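Local coordinates for protein hyaluronoglucosaminidase (Apis mellifera, PDB 1FCQ) that hydrolyses hyaluronan as a family 56 glycosidase of bee venom, cutting its beta-1,4 linkages between N-acetylglucosamine and glucuronate, and is a major allergen, at residues Y227-L232 with Y270-D275; L263-Y268 with G297-G302. One frame throughout, in Å; residues are numbered along the deposited sequence.

Contact 2 pairs two neighbouring parallel strands of the TIM barrel, and contact 1 joins the loops that follow two of the barrel strands, so contact 1 lies beyond the C-terminal ends of the strands of contact 2. Their centres are about 14 Å apart, and the four segments alternate along the chain. Tyr227 makes most of the bridge: its CD1 lies 3.4 Å from Trp267 N, and its OH is 3.5 Å from CE3 of Trp301. On the loop side, Arg274 NE comes within 3.6 Å of Trp267 CH2. This aromatic group stands at the barrel end where glycosidases of this fold carry their active site, consistent with a part in shaping the substrate groove.

Contact 1: residues Y227-L232 with Y270-D275; sequences YLRWNL and YQDRRD
Two beta-alpha loops at the C-terminal end of the TIM barrel are joined where Asp272 receives the backbone of Trp230 and Asn231. Its carboxylate works as a fork: OD2 accepts Trp230 N at 2.6 Å, and OD1 takes Asn231 N at 3.0 Å through its syn lone pair. CG of Asp272 sits between its own backbone N and carbonyl carbon (chi1 59°), which swings the short acidic group across to the facing loop. Asn231, at the centre of an inverse gamma turn, presents its N-H in a tight bend. A backbone bond from Gln271 N to Leu228 O, 2.7 Å long, makes a second tie.

The loops follow strand 221-222 and the short strand 269-270 and lead into helices 234-253 and 280-292; Arg237 of the first helix binds the carbonyls of Arg229 and Trp230. Trp230 suits this exposed position because its broad indole meets two partners. Its five-membered ring directs an edge at the face of Tyr270 in a T-shaped pair, planes at 84°, while Tyr270 OH is held by Asp282 and Ser279. Over one indole face Arg273 makes a cation-pi contact, CZ 3.6 Å from the centroid of the five-membered ring, with the guanidinium steeply tilted to the indole, at 78°. Toward Tyr227, Gln271 stretches its chain, extended beyond CG, so that OE1 lies 3.6 Å from the Tyr227 CB and a water lies 2.7 Å from both that OE1 and Tyr227 O.

Contact 2: residues L263-Y268 with G297-G302; sequences LPYYWY and GFIIWG
Hydrogen bonds between Pro264, Tyr266 and the strand 297-301 fix the parallel register. Ile299 N donates to Pro264 O, Tyr266 N returns a bond of 2.7 Å to Ile299 O, and Trp301 N reaches Tyr266 O at 2.8 Å, so Tyr266 is gripped at both its N and its O by two residues that flank Ile300. Pro264, which has no N-H to offer, serves through its carbonyl. With helix 280-292 between them, the strands form the beta-alpha-beta unit that repeats around a TIM barrel; the short strand segments are twisted by 39°.

Apolar packing fills the inner face. The branched Ile299 uses both arms: CG2 lies over the Tyr265 ring as a CH-pi contact, 3.8 Å from its centroid, and CD1 touches Tyr265 CE1 and Leu263 CB. CD2 of Leu263 rests 3.6 Å from Gly297 N, where a positive phi suits a residue without a side chain. On the outer face, Tyr266 and Phe298 meet obliquely under helix 280-292, and Tyr266 OH binds Thr286 of that helix.

Aromatic contacts gather toward the C-terminal end of the strands. Trp267 and Trp301 both carry CG anti to their backbone N (chi1 -167° and -178°), which sends the two indoles out side by side; the edge of Trp301 turns to the face of Trp267, with CZ3 3.6 Å from Trp267 CE2. CD1 of Trp301 lies near the plane of the Tyr265 ring, at its edge, 3.8 Å from Tyr265 CE2.

Polar ends within this cluster are satisfied by residues of other strands, Tyr265 OH by Asn16 and Trp301 NE1 by Tyr55, whereas the buried Trp301 O has no polar partner in the model and lies 3.2 Å from Trp267 CD1; Trp301 is thus placed by a directed side-chain bond as well as by packing, while its side-chain contact with Trp267 rests on aromatic packing.

Contact 1: residues Y227-L232 with Y270-D275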
# COMPACT_ATOMS: atom_id res chain seq x y z
N TYR A 227 -4.24 4.95 7.28
CA TYR A 227 -4.33 4.42 8.65
C TYR A 227 -4.26 5.56 9.67
O TYR A 227 -3.41 6.45 9.58
CB TYR A 227 -3.26 3.37 8.88
CG TYR A 227 -3.26 2.18 7.96
CD1 TYR A 227 -4.29 1.95 7.05
CD2 TYR A 227 -2.19 1.28 7.99
CE1 TYR A 227 -4.25 0.86 6.21
CE2 TYR A 227 -2.17 0.17 7.16
CZ TYR A 227 -3.20 -0.02 6.25
OH TYR A 227 -3.19 -1.10 5.40
N LEU A 228 -5.20 5.54 10.62
CA LEU A 228 -5.24 6.59 11.62
C LEU A 228 -4.22 6.42 12.74
O LEU A 228 -3.72 5.34 13.01
CB LEU A 228 -6.63 6.69 12.27
CG LEU A 228 -7.81 6.70 11.30
CD1 LEU A 228 -9.10 6.95 12.06
CD2 LEU A 228 -7.58 7.75 10.22
N ARG A 229 -3.87 7.57 13.32
CA ARG A 229 -2.98 7.58 14.48
C ARG A 229 -3.79 8.03 15.70
O ARG A 229 -4.65 8.90 15.60
CB ARG A 229 -1.74 8.43 14.26
CG ARG A 229 -0.77 7.78 13.27
CD ARG A 229 0.64 8.30 13.48
NE ARG A 229 0.65 9.76 13.40
CZ ARG A 229 0.65 10.43 12.25
NH1 ARG A 229 0.64 9.76 11.11
NH2 ARG A 229 0.67 11.76 12.26
N TRP A 230 -3.54 7.36 16.82
CA TRP A 230 -4.22 7.65 18.07
C TRP A 230 -3.77 8.99 18.64
O TRP A 230 -4.57 9.74 19.21
CB TRP A 230 -3.96 6.52 19.07
CG TRP A 230 -4.91 6.51 20.23
CD1 TRP A 230 -6.16 5.96 20.28
CD2 TRP A 230 -4.67 7.08 21.52
NE1 TRP A 230 -6.71 6.16 21.52
CE2 TRP A 230 -5.82 6.85 22.30
CE3 TRP A 230 -3.59 7.78 22.09
CZ2 TRP A 230 -5.92 7.28 23.62
CZ3 TRP A 230 -3.70 8.20 23.40
CH2 TRP A 230 -4.85 7.95 24.15
N ASN A 231 -2.50 9.34 18.47
CA ASN A 231 -1.94 10.59 18.95
C ASN A 231 -2.19 11.74 17.99
O ASN A 231 -1.29 12.33 17.40
CB ASN A 231 -0.44 10.44 19.20
CG ASN A 231 0.17 11.53 20.06
OD1 ASN A 231 1.33 11.43 20.46
ND2 ASN A 231 -0.57 12.58 20.38
N LEU A 232 -3.45 12.07 17.78
CA LEU A 232 -3.92 13.11 16.90
C LEU A 232 -5.31 13.52 17.40
O LEU A 232 -5.97 12.69 18.05
CB LEU A 232 -4.06 12.64 15.46
CG LEU A 232 -2.87 12.37 14.56
CD1 LEU A 232 -3.32 11.86 13.19
CD2 LEU A 232 -2.01 13.62 14.36
N TYR A 270 -5.37 1.48 15.16
CA TYR A 270 -4.58 2.71 15.09
C TYR A 270 -3.16 2.33 14.73
O TYR A 270 -2.59 1.39 15.28
CB TYR A 270 -4.61 3.49 16.42
CG TYR A 270 -5.99 4.06 16.65
CD1 TYR A 270 -6.90 3.44 17.51
CD2 TYR A 270 -6.41 5.21 15.99
CE1 TYR A 270 -8.16 3.95 17.70
CE2 TYR A 270 -7.68 5.73 16.18
CZ TYR A 270 -8.55 5.10 17.05
OH TYR A 270 -9.82 5.59 17.22
N GLN A 271 -2.51 3.04 13.81
CA GLN A 271 -1.15 2.70 13.39
C GLN A 271 -0.13 2.79 14.51
O GLN A 271 0.83 2.01 14.53
CB GLN A 271 -0.79 3.59 12.20
CG GLN A 271 0.49 3.24 11.46
CD GLN A 271 0.73 4.19 10.30
OE1 GLN A 271 0.27 3.96 9.18
NE2 GLN A 271 1.45 5.28 10.56
N ASP A 272 -0.33 3.68 15.46
CA ASP A 272 0.57 3.89 16.59
C ASP A 272 0.09 3.21 17.86
O ASP A 272 0.75 3.24 18.90
CB ASP A 272 0.74 5.39 16.84
CG ASP A 272 -0.57 6.11 17.13
OD1 ASP A 272 -0.51 7.25 17.66
OD2 ASP A 272 -1.65 5.56 16.84
N ARG A 273 -1.09 2.61 17.83
CA ARG A 273 -1.70 1.87 18.94
C ARG A 273 -2.35 0.64 18.30
O ARG A 273 -3.57 0.50 18.18
CB ARG A 273 -2.77 2.65 19.68
CG ARG A 273 -2.33 3.76 20.62
CD ARG A 273 -2.99 3.56 21.97
NE ARG A 273 -4.39 3.96 22.04
CZ ARG A 273 -5.30 3.35 22.79
NH1 ARG A 273 -4.95 2.29 23.52
NH2 ARG A 273 -6.56 3.75 22.82
N ARG A 274 -1.52 -0.25 17.78
CA ARG A 274 -1.86 -1.39 16.97
C ARG A 274 -2.82 -2.42 17.53
O ARG A 274 -3.35 -3.25 16.80
CB ARG A 274 -0.58 -2.10 16.51
CG ARG A 274 0.34 -1.30 15.60
CD ARG A 274 1.50 -2.16 15.10
NE ARG A 274 1.06 -3.22 14.21
CZ ARG A 274 0.65 -4.44 14.52
NH1 ARG A 274 0.62 -4.84 15.79
NH2 ARG A 274 0.27 -5.28 13.58
N ASP A 275 -3.02 -2.45 18.85
CA ASP A 275 -3.95 -3.39 19.44
C ASP A 275 -5.30 -2.74 19.72
O ASP A 275 -6.26 -3.39 20.14
CB ASP A 275 -3.39 -3.95 20.74
CG ASP A 275 -2.39 -5.08 20.55
OD1 ASP A 275 -2.25 -5.62 19.44
OD2 ASP A 275 -1.74 -5.42 21.57
O HOH W 1 -0.85 6.38 8.63

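Contact 2: residues L263-Y268 with G297-G302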
# COMPACT_ATOMS: atom_id res chain seq x y z
N LEU A 263 -8.86 3.87 -4.38
CA LEU A 263 -9.35 3.00 -3.32
C LEU A 263 -8.37 3.01 -2.13
O LEU A 263 -7.41 2.23 -2.07
CB LEU A 263 -9.48 1.55 -3.81
CG LEU A 263 -10.44 1.22 -4.94
CD1 LEU A 263 -10.35 -0.24 -5.34
CD2 LEU A 263 -11.88 1.52 -4.52
N PRO A 264 -8.59 3.92 -1.20
CA PRO A 264 -7.72 4.04 -0.05
C PRO A 264 -7.71 2.76 0.78
O PRO A 264 -8.71 2.09 0.97
CB PRO A 264 -8.35 5.17 0.78
CG PRO A 264 -9.05 6.00 -0.26
CD PRO A 264 -9.63 4.98 -1.21
N TYR A 265 -6.52 2.44 1.30
CA TYR A 265 -6.31 1.31 2.20
C TYR A 265 -6.68 1.80 3.61
O TYR A 265 -6.17 2.84 4.05
CB TYR A 265 -4.85 0.83 2.13
CG TYR A 265 -4.81 -0.54 1.49
CD1 TYR A 265 -4.94 -0.71 0.11
CD2 TYR A 265 -4.74 -1.69 2.25
CE1 TYR A 265 -5.00 -1.97 -0.46
CE2 TYR A 265 -4.76 -2.97 1.71
CZ TYR A 265 -4.90 -3.10 0.34
OH TYR A 265 -4.96 -4.34 -0.25
N TYR A 266 -7.56 1.07 4.27
CA TYR A 266 -8.08 1.48 5.58
C TYR A 266 -7.89 0.38 6.62
O TYR A 266 -8.19 -0.77 6.35
CB TYR A 266 -9.58 1.73 5.40
CG TYR A 266 -10.24 2.51 6.51
CD1 TYR A 266 -10.36 3.88 6.45
CD2 TYR A 266 -10.76 1.84 7.62
CE1 TYR A 266 -10.96 4.61 7.48
CE2 TYR A 266 -11.38 2.55 8.63
CZ TYR A 266 -11.48 3.92 8.56
OH TYR A 266 -12.08 4.60 9.60
N TRP A 267 -7.39 0.77 7.79
CA TRP A 267 -7.17 -0.25 8.82
C TRP A 267 -8.10 0.05 10.00
O TRP A 267 -8.36 1.22 10.26
CB TRP A 267 -5.73 -0.31 9.29
CG TRP A 267 -5.29 -1.49 10.11
CD1 TRP A 267 -5.88 -2.71 10.20
CD2 TRP A 267 -4.10 -1.55 10.90
NE1 TRP A 267 -5.14 -3.54 11.03
CE2 TRP A 267 -4.04 -2.85 11.44
CE3 TRP A 267 -3.07 -0.65 11.19
CZ2 TRP A 267 -3.00 -3.26 12.29
CZ3 TRP A 267 -2.04 -1.06 12.01
CH2 TRP A 267 -2.01 -2.36 12.56
N TYR A 268 -8.57 -1.01 10.64
CA TYR A 268 -9.46 -0.83 11.80
C TYR A 268 -8.68 -0.74 13.10
O TYR A 268 -9.30 -0.69 14.18
CB TYR A 268 -10.53 -1.94 11.84
CG TYR A 268 -9.91 -3.31 12.01
CD1 TYR A 268 -9.73 -3.79 13.31
CD2 TYR A 268 -9.48 -4.10 10.97
CE1 TYR A 268 -9.15 -5.03 13.52
CE2 TYR A 268 -8.89 -5.33 11.16
CZ TYR A 268 -8.73 -5.79 12.46
OH TYR A 268 -8.15 -7.01 12.70
N GLY A 297 -14.32 3.96 -3.48
CA GLY A 297 -14.58 2.96 -2.47
C GLY A 297 -13.34 2.96 -1.54
O GLY A 297 -12.63 3.95 -1.47
N PHE A 298 -13.13 1.86 -0.84
CA PHE A 298 -11.97 1.74 0.04
C PHE A 298 -11.78 0.25 0.31
O PHE A 298 -12.68 -0.53 0.04
CB PHE A 298 -12.01 2.53 1.33
CG PHE A 298 -13.22 2.33 2.20
CD1 PHE A 298 -13.20 1.40 3.22
CD2 PHE A 298 -14.37 3.09 1.99
CE1 PHE A 298 -14.32 1.21 4.03
CE2 PHE A 298 -15.49 2.88 2.78
CZ PHE A 298 -15.46 1.95 3.80
N ILE A 299 -10.60 -0.06 0.83
CA ILE A 299 -10.23 -1.44 1.10
C ILE A 299 -9.94 -1.60 2.59
O ILE A 299 -9.10 -0.87 3.13
CB ILE A 299 -8.96 -1.80 0.28
CG1 ILE A 299 -9.30 -1.75 -1.22
CG2 ILE A 299 -8.43 -3.18 0.65
CD1 ILE A 299 -8.09 -1.52 -2.10
N ILE A 300 -10.67 -2.50 3.23
CA ILE A 300 -10.47 -2.72 4.67
C ILE A 300 -9.40 -3.78 4.84
O ILE A 300 -9.59 -4.93 4.41
CB ILE A 300 -11.77 -3.18 5.34
CG1 ILE A 300 -12.87 -2.16 5.07
CG2 ILE A 300 -11.54 -3.41 6.83
CD1 ILE A 300 -14.24 -2.66 5.47
N TRP A 301 -8.31 -3.45 5.49
CA TRP A 301 -7.22 -4.39 5.67
C TRP A 301 -7.14 -4.87 7.12
O TRP A 301 -7.62 -4.18 8.01
CB TRP A 301 -5.91 -3.67 5.28
CG TRP A 301 -4.70 -4.54 5.38
CD1 TRP A 301 -4.30 -5.51 4.49
CD2 TRP A 301 -3.73 -4.55 6.43
NE1 TRP A 301 -3.15 -6.11 4.93
CE2 TRP A 301 -2.77 -5.54 6.12
CE3 TRP A 301 -3.56 -3.81 7.60
CZ2 TRP A 301 -1.69 -5.81 6.94
CZ3 TRP A 301 -2.47 -4.07 8.42
CH2 TRP A 301 -1.55 -5.09 8.09
N GLY A 302 -6.54 -6.04 7.27
CA GLY A 302 -6.24 -6.54 8.62
C GLY A 302 -4.91 -7.29 8.59
O GLY A 302 -4.50 -7.82 7.56